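Local coordinates for coiled-coil quantitatively-enriched protein 1 (Schizosaccharomyces pombe, PDB 7CUJ) that acts as a molecular adaptor at telomeres, linking them to the meiotic centrosome and supporting telomere clustering, telomere length regulation and chromosome segregation, at residues Ser119-Ser127 and Leu183-Ala193. Numbering follows the deposited sequence.
Sequences SKTFFLFIS and LSATIFYDIEA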
loop_
_atom_site.group_PDB
_atom_site.type_symbol
_atom_site.label_atom_id
_atom_site.label_comp_id
_atom_site.label_asym_id
_atom_site.label_seq_id
_atom_site.Cartn_x
_atom_site.Cartn_y
_atom_site.Cartn_z
ATOM N N SER A 119 18.932 -48.911 -2.948
ATOM C CA SER A 119 18.999 -48.905 -4.402
ATOM C C SER A 119 17.609 -48.805 -5.035
ATOM O O SER A 119 17.197 -49.687 -5.787
ATOM C CB SER A 119 19.782 -50.090 -4.924
ATOM O OG SER A 119 19.204 -51.315 -4.496
ATOM N N LYS A 120 16.902 -47.712 -4.723
ATOM C CA LYS A 120 15.700 -47.305 -5.435
ATOM C C LYS A 120 15.978 -45.954 -6.088
ATOM O O LYS A 120 16.751 -45.158 -5.557
ATOM C CB LYS A 120 14.512 -47.226 -4.470
ATOM C CG LYS A 120 13.148 -46.962 -5.098
ATOM C CD LYS A 120 12.094 -46.594 -4.072
ATOM C CE LYS A 120 10.683 -46.918 -4.514
ATOM N NZ LYS A 120 9.689 -46.585 -3.467
ATOM N N THR A 121 15.347 -45.709 -7.241
ATOM C CA THR A 121 15.591 -44.505 -8.021
ATOM C C THR A 121 14.613 -43.412 -7.590
ATOM O O THR A 121 13.401 -43.597 -7.675
ATOM C CB THR A 121 15.506 -44.799 -9.526
ATOM O OG1 THR A 121 14.179 -45.236 -9.825
ATOM C CG2 THR A 121 16.500 -45.844 -9.988
ATOM N N PHE A 122 15.154 -42.277 -7.124
ATOM C CA PHE A 122 14.335 -41.144 -6.720
ATOM C C PHE A 122 14.017 -40.250 -7.914
ATOM O O PHE A 122 14.848 -40.063 -8.800
ATOM C CB PHE A 122 15.028 -40.301 -5.647
ATOM C CG PHE A 122 14.949 -40.856 -4.249
ATOM C CD1 PHE A 122 13.736 -40.948 -3.584
ATOM C CD2 PHE A 122 16.095 -41.277 -3.594
ATOM C CE1 PHE A 122 13.671 -41.460 -2.296
ATOM C CE2 PHE A 122 16.030 -41.786 -2.306
ATOM C CZ PHE A 122 14.818 -41.879 -1.660
ATOM N N PHE A 123 12.795 -39.705 -7.905
ATOM C CA PHE A 123 12.389 -38.604 -8.762
ATOM C C PHE A 123 12.090 -37.392 -7.886
ATOM O O PHE A 123 11.238 -37.466 -7.003
ATOM C CB PHE A 123 11.124 -38.964 -9.545
ATOM C CG PHE A 123 11.359 -39.500 -10.933
ATOM C CD1 PHE A 123 11.497 -38.638 -12.012
ATOM C CD2 PHE A 123 11.434 -40.866 -11.164
ATOM C CE1 PHE A 123 11.710 -39.130 -13.292
ATOM C CE2 PHE A 123 11.647 -41.358 -12.443
ATOM C CZ PHE A 123 11.784 -40.490 -13.504
ATOM N N LEU A 124 12.804 -36.288 -8.132
ATOM C CA LEU A 124 12.545 -35.040 -7.433
ATOM C C LEU A 124 12.022 -33.998 -8.421
ATOM O O LEU A 124 12.640 -33.742 -9.452
ATOM C CB LEU A 124 13.816 -34.564 -6.721
ATOM C CG LEU A 124 13.667 -33.288 -5.890
ATOM C CD1 LEU A 124 14.397 -33.409 -4.563
ATOM C CD2 LEU A 124 14.146 -32.064 -6.659
ATOM N N PHE A 125 10.874 -33.403 -8.083
ATOM C CA PHE A 125 10.284 -32.338 -8.877
ATOM C C PHE A 125 10.547 -30.994 -8.207
ATOM O O PHE A 125 10.408 -30.857 -6.993
ATOM C CB PHE A 125 8.789 -32.587 -9.093
ATOM C CG PHE A 125 8.483 -33.625 -10.142
ATOM C CD1 PHE A 125 8.462 -34.973 -9.822
ATOM C CD2 PHE A 125 8.227 -33.254 -11.454
ATOM C CE1 PHE A 125 8.188 -35.930 -10.791
ATOM C CE2 PHE A 125 7.944 -34.208 -12.420
ATOM C CZ PHE A 125 7.929 -35.545 -12.088
ATOM N N ILE A 126 10.933 -30.007 -9.025
ATOM C CA ILE A 126 11.241 -28.667 -8.555
ATOM C C ILE A 126 10.805 -27.675 -9.632
ATOM O O ILE A 126 11.031 -27.908 -10.816
ATOM C CB ILE A 126 12.738 -28.548 -8.185
ATOM C CG1 ILE A 126 13.068 -27.228 -7.483
ATOM C CG2 ILE A 126 13.634 -28.795 -9.392
ATOM C CD1 ILE A 126 14.420 -27.218 -6.802
ATOM N N SER A 127 10.167 -26.578 -9.211
ATOM C CA SER A 127 9.511 -25.675 -10.147
ATOM C C SER A 127 10.383 -24.452 -10.431
ATOM O O SER A 127 9.891 -23.326 -10.434
ATOM C CB SER A 127 8.136 -25.285 -9.655
ATOM O OG SER A 127 8.225 -24.558 -8.441
ATOM N N LEU A 183 9.916 -49.821 -8.358
ATOM C CA LEU A 183 10.969 -49.168 -7.587
ATOM C C LEU A 183 11.276 -47.756 -8.105
ATOM O O LEU A 183 12.277 -47.550 -8.789
ATOM C CB LEU A 183 12.222 -50.059 -7.536
ATOM C CG LEU A 183 12.768 -50.586 -8.868
ATOM C CD1 LEU A 183 14.291 -50.587 -8.867
ATOM C CD2 LEU A 183 12.239 -51.981 -9.174
ATOM N N SER A 184 10.420 -46.781 -7.748
ATOM C CA SER A 184 10.672 -45.366 -8.003
ATOM C C SER A 184 9.921 -44.482 -7.006
ATOM O O SER A 184 8.694 -44.408 -7.043
ATOM C CB SER A 184 10.348 -44.986 -9.434
ATOM O OG SER A 184 8.965 -45.160 -9.713
ATOM N N ALA A 185 10.673 -43.804 -6.124
ATOM C CA ALA A 185 10.107 -42.900 -5.131
ATOM C C ALA A 185 10.110 -41.464 -5.661
ATOM O O ALA A 185 10.958 -41.112 -6.478
ATOM C CB ALA A 185 10.865 -43.027 -3.831
ATOM N N THR A 186 9.160 -40.642 -5.185
ATOM C CA THR A 186 8.938 -39.304 -5.721
ATOM C C THR A 186 8.999 -38.254 -4.611
ATOM O O THR A 186 8.308 -38.368 -3.601
ATOM C CB THR A 186 7.608 -39.210 -6.482
ATOM O OG1 THR A 186 7.546 -40.285 -7.418
ATOM C CG2 THR A 186 7.434 -37.901 -7.220
ATOM N N ILE A 187 9.824 -37.221 -4.828
ATOM C CA ILE A 187 9.952 -36.100 -3.907
ATOM C C ILE A 187 9.550 -34.816 -4.629
ATOM O O ILE A 187 10.036 -34.525 -5.721
ATOM C CB ILE A 187 11.383 -35.993 -3.339
ATOM C CG1 ILE A 187 11.861 -37.306 -2.715
ATOM C CG2 ILE A 187 11.484 -34.836 -2.353
ATOM C CD1 ILE A 187 13.365 -37.439 -2.647
ATOM N N PHE A 188 8.665 -34.044 -3.991
ATOM C CA PHE A 188 8.352 -32.701 -4.448
ATOM C C PHE A 188 9.139 -31.702 -3.610
ATOM O O PHE A 188 8.909 -31.579 -2.407
ATOM C CB PHE A 188 6.844 -32.455 -4.406
ATOM C CG PHE A 188 6.103 -33.191 -5.490
ATOM C CD1 PHE A 188 5.880 -32.597 -6.723
ATOM C CD2 PHE A 188 5.676 -34.497 -5.297
ATOM C CE1 PHE A 188 5.218 -33.282 -7.730
ATOM C CE2 PHE A 188 5.015 -35.182 -6.305
ATOM C CZ PHE A 188 4.786 -34.572 -7.518
ATOM N N TYR A 189 10.082 -31.012 -4.265
ATOM C CA TYR A 189 10.898 -30.015 -3.591
ATOM C C TYR A 189 10.005 -28.896 -3.058
ATOM O O TYR A 189 10.275 -28.341 -1.996
ATOM C CB TYR A 189 12.006 -29.491 -4.510
ATOM C CG TYR A 189 12.889 -28.443 -3.876
ATOM C CD1 TYR A 189 14.038 -28.801 -3.187
ATOM C CD2 TYR A 189 12.570 -27.094 -3.951
ATOM C CE1 TYR A 189 14.851 -27.847 -2.594
ATOM C CE2 TYR A 189 13.373 -26.127 -3.366
ATOM C CZ TYR A 189 14.516 -26.506 -2.684
ATOM O OH TYR A 189 15.313 -25.562 -2.107
ATOM N N ASP A 190 8.937 -28.587 -3.803
ATOM C CA ASP A 190 8.075 -27.456 -3.496
ATOM C C ASP A 190 6.638 -27.763 -3.916
ATOM O O ASP A 190 6.404 -28.600 -4.788
ATOM C CB ASP A 190 8.598 -26.165 -4.135
ATOM C CG ASP A 190 8.701 -26.239 -5.648
ATOM O OD1 ASP A 190 7.645 -26.161 -6.317
ATOM O OD2 ASP A 190 9.833 -26.395 -6.146
ATOM N N ILE A 191 5.694 -27.053 -3.287
ATOM C CA ILE A 191 4.268 -27.276 -3.457
ATOM C C ILE A 191 3.824 -26.792 -4.835
ATOM O O ILE A 191 2.927 -27.388 -5.426
ATOM C CB ILE A 191 3.471 -26.630 -2.303
ATOM C CG1 ILE A 191 3.501 -27.498 -1.041
ATOM C CG2 ILE A 191 2.045 -26.284 -2.714
ATOM C CD1 ILE A 191 2.883 -28.875 -1.207
ATOM N N GLU A 192 4.454 -25.723 -5.340
ATOM C CA GLU A 192 4.166 -25.234 -6.682
ATOM C C GLU A 192 4.311 -26.381 -7.682
ATOM O O GLU A 192 3.450 -26.568 -8.541
ATOM C CB GLU A 192 5.055 -24.040 -7.041
ATOM C CG GLU A 192 4.657 -23.361 -8.343
ATOM C CD GLU A 192 5.515 -22.184 -8.785
ATOM O OE1 GLU A 192 5.875 -21.352 -7.924
ATOM O OE2 GLU A 192 5.825 -22.100 -9.993
ATOM N N ALA A 193 5.398 -27.154 -7.548
ATOM C CA ALA A 193 5.657 -28.301 -8.405
ATOM C C ALA A 193 4.573 -29.358 -8.212
ATOM O O ALA A 193 4.154 -29.991 -9.176
ATOM C CB ALA A 193 7.032 -28.864 -8.138
#
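Asp190 OD1 takes two hydrogen bonds from opposite faces of its carboxylate: Ser127 OG approaches from above the plane at 2.7 Å, and Ala193 N, also at 2.7 Å, comes nearly along the C-O bond. The second is an N-cap bond, for which a short acidic side chain is well suited: amides in a helix's first turn lack carbonyl partners within it. Asp190 serves that of Ala193, Glu218 that of Ile191, and the positive helix end probably stabilises the carboxylate. Asp190 OD2 accepts Ser127 N through its syn lone pair (3.1 Å, 166°), while CG, between the backbone N and the carbonyl carbon, keeps the carboxylate close to the helix start. An asparagine here offers one carbonyl oxygen in place of two, and would probably leave either Ser127 N, or both Ser127 OG and Ala193 N, facing an NH2 group that cannot accept.

Ahead of the helix, 121-126 and 184-188 are the middle strands of the six-stranded parallel sheet in this alpha/beta domain, one piece of a longer protein. Phe123 N donates to Ala185 O, and Phe123 O accepts from Ile187 N at 2.6 Å; Phe125 likewise bonds Ile187 O and Tyr189 N. On one face, small Ala185 leaves room for the Phe122 ring, whose CD1 also meets Ile187 CD1 at 3.7 Å. On the other, Phe125 and Phe188 lie side by side, planes 18° apart but barely overlapping. Ile126, with CG1 anti to the backbone N (chi1 -171°), lays CD1 over one face of Tyr189, 3.6 Å from the ring centroid. The Phe122-Leu124-Ala185-Ile187 face is thus apolar, the other mixes rings with hydroxyls, and one carboxylate joins the loop after strand 121-126 to the start of helix 191-200.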